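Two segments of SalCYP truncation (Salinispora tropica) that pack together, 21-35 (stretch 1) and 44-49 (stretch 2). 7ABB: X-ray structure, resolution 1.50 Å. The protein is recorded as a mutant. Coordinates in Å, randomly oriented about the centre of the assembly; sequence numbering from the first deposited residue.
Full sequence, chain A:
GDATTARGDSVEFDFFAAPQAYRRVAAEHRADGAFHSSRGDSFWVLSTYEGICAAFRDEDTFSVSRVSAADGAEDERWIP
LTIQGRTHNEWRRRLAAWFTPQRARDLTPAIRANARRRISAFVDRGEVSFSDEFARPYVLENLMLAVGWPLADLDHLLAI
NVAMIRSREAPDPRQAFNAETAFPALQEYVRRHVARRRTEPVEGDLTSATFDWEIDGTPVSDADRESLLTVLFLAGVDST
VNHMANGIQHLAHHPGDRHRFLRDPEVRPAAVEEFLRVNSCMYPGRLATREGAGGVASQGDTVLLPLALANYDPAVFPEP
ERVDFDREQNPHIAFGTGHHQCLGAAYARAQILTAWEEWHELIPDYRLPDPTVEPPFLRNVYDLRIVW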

ATOM      1  N   ALA A  21      -4.933   8.353 -16.095  1.00 29.29           N
ATOM      2  CA  ALA A  21      -5.231   7.720 -17.368  1.00 30.46           C
ATOM      3  C   ALA A  21      -6.370   6.726 -17.217  1.00 28.13           C
ATOM      4  O   ALA A  21      -7.274   6.682 -18.058  1.00 27.22           O
ATOM      5  CB  ALA A  21      -3.986   7.039 -17.923  1.00 34.48           C
ATOM      6  N   TYR A  22      -6.356   5.925 -16.148  1.00 24.06           N
ATOM      7  CA  TYR A  22      -7.513   5.089 -15.862  1.00 22.94           C
ATOM      8  C   TYR A  22      -8.792   5.914 -15.879  1.00 23.03           C
ATOM      9  O   TYR A  22      -9.796   5.515 -16.479  1.00 22.90           O
ATOM     10  CB  TYR A  22      -7.361   4.402 -14.506  1.00 22.31           C
ATOM     11  CG  TYR A  22      -6.667   3.069 -14.545  1.00 20.31           C
ATOM     12  CD1 TYR A  22      -5.276   2.986 -14.583  1.00 23.51           C
ATOM     13  CD2 TYR A  22      -7.392   1.899 -14.523  1.00 19.02           C
ATOM     14  CE1 TYR A  22      -4.636   1.762 -14.598  1.00 24.50           C
ATOM     15  CE2 TYR A  22      -6.762   0.665 -14.541  1.00 20.55           C
ATOM     16  CZ  TYR A  22      -5.384   0.609 -14.580  1.00 21.45           C
ATOM     17  OH  TYR A  22      -4.774  -0.630 -14.599  1.00 23.16           O
ATOM     18  N   ARG A  23      -8.776   7.072 -15.216  1.00 24.86           N
ATOM     19  CA  ARG A  23      -9.995   7.855 -15.085  1.00 23.26           C
ATOM     20  C   ARG A  23     -10.412   8.462 -16.419  1.00 23.76           C
ATOM     21  O   ARG A  23     -11.603   8.481 -16.741  1.00 27.00           O
ATOM     22  CB  ARG A  23      -9.832   8.939 -14.025  1.00 22.67           C
ATOM     23  CG  ARG A  23      -9.840   8.345 -12.618  1.00 21.43           C
ATOM     24  CD  ARG A  23      -9.926   9.379 -11.510  1.00 23.35           C
ATOM     25  NE  ARG A  23      -8.688  10.142 -11.334  1.00 25.79           N
ATOM     26  CZ  ARG A  23      -7.696   9.826 -10.497  1.00 22.66           C
ATOM     27  NH1 ARG A  23      -7.764   8.718  -9.759  1.00 22.99           N
ATOM     28  NH2 ARG A  23      -6.626  10.620 -10.431  1.00 25.01           N
ATOM     29  N   ARG A  24      -9.448   8.911 -17.228  1.00 25.33           N
ATOM     30  CA  ARG A  24      -9.783   9.469 -18.542  1.00 26.71           C
ATOM     31  C   ARG A  24     -10.365   8.401 -19.456  1.00 27.98           C
ATOM     32  O   ARG A  24     -11.354   8.642 -20.160  1.00 29.76           O
ATOM     33  CB  ARG A  24      -8.555  10.075 -19.198  1.00 30.24           C
ATOM     34  CG  ARG A  24      -8.853  10.766 -20.538  1.00 43.89           C
ATOM     35  CD  ARG A  24      -7.574  11.096 -21.308  1.00 61.95           C
ATOM     36  NE  ARG A  24      -6.851   9.884 -21.697  1.00 71.27           N
ATOM     37  CZ  ARG A  24      -7.112   9.166 -22.788  1.00 70.28           C
ATOM     38  NH1 ARG A  24      -8.082   9.528 -23.623  1.00 77.85           N
ATOM     39  NH2 ARG A  24      -6.397   8.079 -23.046  1.00 64.68           N
ATOM     40  N   VAL A  25      -9.745   7.223 -19.484  1.00 25.62           N
ATOM     41  CA  VAL A  25     -10.230   6.161 -20.356  1.00 24.34           C
ATOM     42  C   VAL A  25     -11.624   5.739 -19.920  1.00 26.81           C
ATOM     43  O   VAL A  25     -12.508   5.508 -20.752  1.00 26.14           O
ATOM     44  CB  VAL A  25      -9.246   4.974 -20.368  1.00 26.30           C
ATOM     45  CG1 VAL A  25      -9.860   3.777 -21.113  1.00 28.40           C
ATOM     46  CG2 VAL A  25      -7.966   5.369 -21.041  1.00 27.93           C
ATOM     47  N   ALA A  26     -11.843   5.647 -18.606  1.00 23.71           N
ATOM     48  CA  ALA A  26     -13.151   5.279 -18.089  1.00 22.80           C
ATOM     49  C   ALA A  26     -14.199   6.340 -18.450  1.00 23.86           C
ATOM     50  O   ALA A  26     -15.309   5.993 -18.888  1.00 24.33           O
ATOM     51  CB  ALA A  26     -13.041   5.042 -16.581  1.00 26.48           C
ATOM     52  N   ALA A  27     -13.842   7.621 -18.327  1.00 25.02           N
ATOM     53  CA  ALA A  27     -14.769   8.699 -18.664  1.00 27.27           C
ATOM     54  C   ALA A  27     -15.192   8.620 -20.124  1.00 29.66           C
ATOM     55  O   ALA A  27     -16.338   8.923 -20.464  1.00 31.11           O
ATOM     56  CB  ALA A  27     -14.138  10.062 -18.382  1.00 29.73           C
ATOM     57  N   GLU A  28     -14.288   8.192 -21.005  1.00 27.28           N
ATOM     58  CA  GLU A  28     -14.594   8.165 -22.434  1.00 31.07           C
ATOM     59  C   GLU A  28     -15.226   6.856 -22.894  1.00 30.45           C
ATOM     60  O   GLU A  28     -15.979   6.845 -23.871  1.00 32.78           O
ATOM     61  CB  GLU A  28     -13.317   8.426 -23.236  1.00 30.83           C
ATOM     62  CG  GLU A  28     -12.813   9.861 -23.102  1.00 43.70           C
ATOM     63  CD  GLU A  28     -11.344  10.031 -23.476  1.00 64.37           C
ATOM     64  OE1 GLU A  28     -10.638   9.012 -23.640  1.00 73.34           O
ATOM     65  OE2 GLU A  28     -10.898  11.191 -23.605  1.00 62.59           O
ATOM     66  N   HIS A  29     -14.969   5.753 -22.205  1.00 26.36           N
ATOM     67  CA  HIS A  29     -15.309   4.448 -22.735  1.00 27.12           C
ATOM     68  C   HIS A  29     -16.133   3.559 -21.822  1.00 29.57           C
ATOM     69  O   HIS A  29     -16.683   2.564 -22.314  1.00 28.40           O
ATOM     70  CB  HIS A  29     -14.029   3.694 -23.111  1.00 27.86           C
ATOM     71  CG  HIS A  29     -13.268   4.341 -24.218  1.00 35.08           C
ATOM     72  ND1 HIS A  29     -13.646   4.235 -25.539  1.00 41.15           N
ATOM     73  CD2 HIS A  29     -12.161   5.116 -24.203  1.00 36.33           C
ATOM     74  CE1 HIS A  29     -12.796   4.908 -26.292  1.00 47.03           C
ATOM     75  NE2 HIS A  29     -11.885   5.450 -25.506  1.00 40.99           N
ATOM     76  N   ARG A  30     -16.234   3.855 -20.529  1.00 23.90           N
ATOM     77  CA  ARG A  30     -16.924   2.928 -19.645  1.00 24.90           C
ATOM     78  C   ARG A  30     -18.430   3.003 -19.863  1.00 26.24           C
ATOM     79  O   ARG A  30     -19.004   4.095 -19.992  1.00 26.42           O
ATOM     80  CB  ARG A  30     -16.578   3.205 -18.185  1.00 24.69           C
ATOM     81  CG  ARG A  30     -17.259   4.405 -17.536  1.00 67.97           C
ATOM     82  CD  ARG A  30     -16.424   4.869 -16.361  1.00 74.73           C
ATOM     83  NE  ARG A  30     -16.849   6.046 -15.599  1.00 75.77           N
ATOM     84  CZ  ARG A  30     -17.512   6.006 -14.445  1.00 65.96           C
ATOM     85  NH1 ARG A  30     -17.795   7.143 -13.813  1.00 74.46           N
ATOM     86  NH2 ARG A  30     -17.905   4.837 -13.931  1.00 36.31           N
ATOM     87  N   ALA A  31     -19.053   1.826 -19.949  1.00 24.87           N
ATOM     88  CA  ALA A  31     -20.499   1.681 -19.955  1.00 26.59           C
ATOM     89  C   ALA A  31     -20.844   0.447 -19.139  1.00 23.62           C
ATOM     90  O   ALA A  31     -20.073  -0.524 -19.099  1.00 23.13           O
ATOM     91  CB  ALA A  31     -21.072   1.540 -21.378  1.00 31.21           C
ATOM     92  N   ASP A  32     -21.998   0.482 -18.470  1.00 23.78           N
ATOM     93  CA  ASP A  32     -22.428  -0.647 -17.648  1.00 23.55           C
ATOM     94  C   ASP A  32     -21.403  -0.956 -16.561  1.00 23.49           C
ATOM     95  O   ASP A  32     -21.314  -2.092 -16.084  1.00 23.94           O
ATOM     96  CB  ASP A  32     -22.691  -1.881 -18.520  1.00 25.73           C
ATOM     97  CG  ASP A  32     -23.764  -1.635 -19.561  1.00 34.51           C
ATOM     98  OD1 ASP A  32     -24.841  -1.130 -19.181  1.00 35.37           O
ATOM     99  OD2 ASP A  32     -23.519  -1.925 -20.755  1.00 40.58           O
ATOM    100  N   GLY A  33     -20.636   0.046 -16.148  1.00 21.20           N
ATOM    101  CA  GLY A  33     -19.708  -0.103 -15.042  1.00 19.01           C
ATOM    102  C   GLY A  33     -18.358  -0.664 -15.401  1.00 19.48           C
ATOM    103  O   GLY A  33     -17.631  -1.086 -14.493  1.00 19.22           O
ATOM    104  N   ALA A  34     -17.978  -0.676 -16.677  1.00 21.00           N
ATOM    105  CA  ALA A  34     -16.685  -1.226 -17.048  1.00 20.74           C
ATOM    106  C   ALA A  34     -16.295  -0.789 -18.448  1.00 22.50           C
ATOM    107  O   ALA A  34     -17.129  -0.335 -19.243  1.00 22.34           O
ATOM    108  CB  ALA A  34     -16.692  -2.751 -16.973  1.00 21.81           C
ATOM    109  N   PHE A  35     -14.995  -0.907 -18.738  1.00 20.17           N
ATOM    110  CA  PHE A  35     -14.515  -0.889 -20.108  1.00 24.00           C
ATOM    111  C   PHE A  35     -13.628  -2.098 -20.330  1.00 24.61           C
ATOM    112  O   PHE A  35     -13.156  -2.733 -19.385  1.00 21.09           O
ATOM    113  CB  PHE A  35     -13.792   0.423 -20.475  1.00 24.85           C
ATOM    114  CG  PHE A  35     -12.476   0.667 -19.768  1.00 22.84           C
ATOM    115  CD1 PHE A  35     -11.286   0.201 -20.308  1.00 23.13           C
ATOM    116  CD2 PHE A  35     -12.429   1.454 -18.634  1.00 21.33           C
ATOM    117  CE1 PHE A  35     -10.073   0.468 -19.689  1.00 24.19           C
ATOM    118  CE2 PHE A  35     -11.217   1.731 -18.002  1.00 22.45           C
ATOM    119  CZ  PHE A  35     -10.035   1.243 -18.542  1.00 22.45           C
TER
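Stretch 2 (44-49) WVLSTY

Stretch 2 joins stretch 1 chiefly as an antiparallel β-strand partner, its backbone hydrogen-bonded to the start of the strand (Ala34-Phe35) that comes after the helix and a turn, with side chains packing on both faces of the pairing. Residues 44-46 are extended and run opposite to Ala34-Phe35; Ser47 and Thr48 then leave the strand, Thr48 taking the N-cap position of the next helix. Phe35 and Val45 form the hydrogen-bonded pair, with Phe35 N to Val45 O at 3.0 Å and Val45 N to Phe35 O at 2.8 Å. Ala34 faces Leu46 as the non-hydrogen-bonded pair, their CA atoms 4.3 Å apart, and just past the paired residues, Ser47 N donates to Gly33 O at 2.9 Å. The Val45 side chain lies on the same face as Phe35, its CB over the face of the Phe35 ring (3.7 Å from CZ), while Val45 CG1 meets the edge of the Tyr22 ring, 4.1 Å from CE2. On the other face, Ala34 CB packs 3.9 Å from Leu46 CD2 and 3.8 Å from Trp44 CE3. Beyond the strand, Arg30 NH2 donates to Ser47 OG at 3.2 Å, linking the first residue after the helix to stretch 2. Thr48 CG2 sits 3.6 Å from Gly33 CA, and one water bridges Gly33 O (2.7 Å from the water O) and Thr48 OG1 (2.8 Å from it).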

ATOM      1  N   TRP A  44     -10.995  -6.986 -18.692  1.00 20.30           N
ATOM      2  CA  TRP A  44     -11.997  -6.012 -18.296  1.00 19.13           C
ATOM      3  C   TRP A  44     -11.481  -5.146 -17.155  1.00 20.14           C
ATOM      4  O   TRP A  44     -10.704  -5.602 -16.305  1.00 21.42           O
ATOM      5  CB  TRP A  44     -13.287  -6.709 -17.866  1.00 20.49           C
ATOM      6  CG  TRP A  44     -14.124  -7.196 -19.016  1.00 21.69           C
ATOM      7  CD1 TRP A  44     -14.149  -8.454 -19.558  1.00 24.86           C
ATOM      8  CD2 TRP A  44     -15.082  -6.422 -19.776  1.00 22.55           C
ATOM      9  NE1 TRP A  44     -15.052  -8.508 -20.597  1.00 24.88           N
ATOM     10  CE2 TRP A  44     -15.640  -7.285 -20.742  1.00 26.29           C
ATOM     11  CE3 TRP A  44     -15.525  -5.098 -19.719  1.00 22.52           C
ATOM     12  CZ2 TRP A  44     -16.610  -6.864 -21.649  1.00 24.46           C
ATOM     13  CZ3 TRP A  44     -16.482  -4.682 -20.621  1.00 23.53           C
ATOM     14  CH2 TRP A  44     -17.011  -5.556 -21.573  1.00 26.35           C
ATOM     15  N   VAL A  45     -11.926  -3.891 -17.140  1.00 17.70           N
ATOM     16  CA  VAL A  45     -11.635  -2.943 -16.071  1.00 16.75           C
ATOM     17  C   VAL A  45     -12.956  -2.454 -15.496  1.00 19.69           C
ATOM     18  O   VAL A  45     -13.700  -1.721 -16.170  1.00 19.54           O
ATOM     19  CB  VAL A  45     -10.790  -1.761 -16.568  1.00 17.41           C
ATOM     20  CG1 VAL A  45     -10.465  -0.824 -15.412  1.00 20.33           C
ATOM     21  CG2 VAL A  45      -9.516  -2.253 -17.243  1.00 19.34           C
ATOM     22  N   LEU A  46     -13.262  -2.842 -14.261  1.00 19.24           N
ATOM     23  CA  LEU A  46     -14.436  -2.307 -13.588  1.00 18.09           C
ATOM     24  C   LEU A  46     -14.193  -0.856 -13.199  1.00 18.65           C
ATOM     25  O   LEU A  46     -13.071  -0.458 -12.881  1.00 18.74           O
ATOM     26  CB  LEU A  46     -14.793  -3.127 -12.355  1.00 18.91           C
ATOM     27  CG  LEU A  46     -15.087  -4.598 -12.636  1.00 19.37           C
ATOM     28  CD1 LEU A  46     -15.699  -5.237 -11.411  1.00 23.16           C
ATOM     29  CD2 LEU A  46     -16.038  -4.846 -13.809  1.00 19.07           C
ATOM     30  N   SER A  47     -15.254  -0.044 -13.252  1.00 19.54           N
ATOM     31  CA  SER A  47     -15.096   1.397 -13.087  1.00 19.11           C
ATOM     32  C   SER A  47     -15.971   2.031 -12.015  1.00 21.73           C
ATOM     33  O   SER A  47     -15.923   3.265 -11.857  1.00 22.87           O
ATOM     34  CB  SER A  47     -15.377   2.105 -14.409  1.00 21.22           C
ATOM     35  OG  SER A  47     -16.748   1.969 -14.755  1.00 23.03           O
ATOM     36  N   THR A  48     -16.758   1.255 -11.278  1.00 18.37           N
ATOM     37  CA  THR A  48     -17.647   1.808 -10.267  1.00 17.75           C
ATOM     38  C   THR A  48     -17.245   1.330  -8.882  1.00 20.18           C
ATOM     39  O   THR A  48     -16.691   0.234  -8.720  1.00 19.06           O
ATOM     40  CB  THR A  48     -19.134   1.446 -10.523  1.00 19.77           C
ATOM     41  OG1 THR A  48     -19.387   0.047 -10.267  1.00 20.33           O
ATOM     42  CG2 THR A  48     -19.540   1.763 -11.927  1.00 20.23           C
ATOM     43  N   TYR A  49     -17.567   2.159  -7.887  1.00 18.87           N
ATOM     44  CA  TYR A  49     -17.338   1.792  -6.496  1.00 18.03           C
ATOM     45  C   TYR A  49     -18.142   0.553  -6.140  1.00 19.14           C
ATOM     46  O   TYR A  49     -17.588  -0.411  -5.602  1.00 18.10           O
ATOM     47  CB  TYR A  49     -17.725   2.954  -5.591  1.00 17.96           C
ATOM     48  CG  TYR A  49     -17.621   2.674  -4.129  1.00 18.82           C
ATOM     49  CD1 TYR A  49     -16.430   2.871  -3.457  1.00 16.66           C
ATOM     50  CD2 TYR A  49     -18.721   2.240  -3.399  1.00 17.50           C
ATOM     51  CE1 TYR A  49     -16.316   2.624  -2.082  1.00 18.92           C
ATOM     52  CE2 TYR A  49     -18.626   2.001  -2.029  1.00 18.16           C
ATOM     53  CZ  TYR A  49     -17.429   2.196  -1.373  1.00 17.56           C
ATOM     54  OH  TYR A  49     -17.348   1.964  -0.023  1.00 21.70           O
TER
HETATM   55  O   HOH W   1     -18.298  -1.816 -11.998  1.00 21.27           O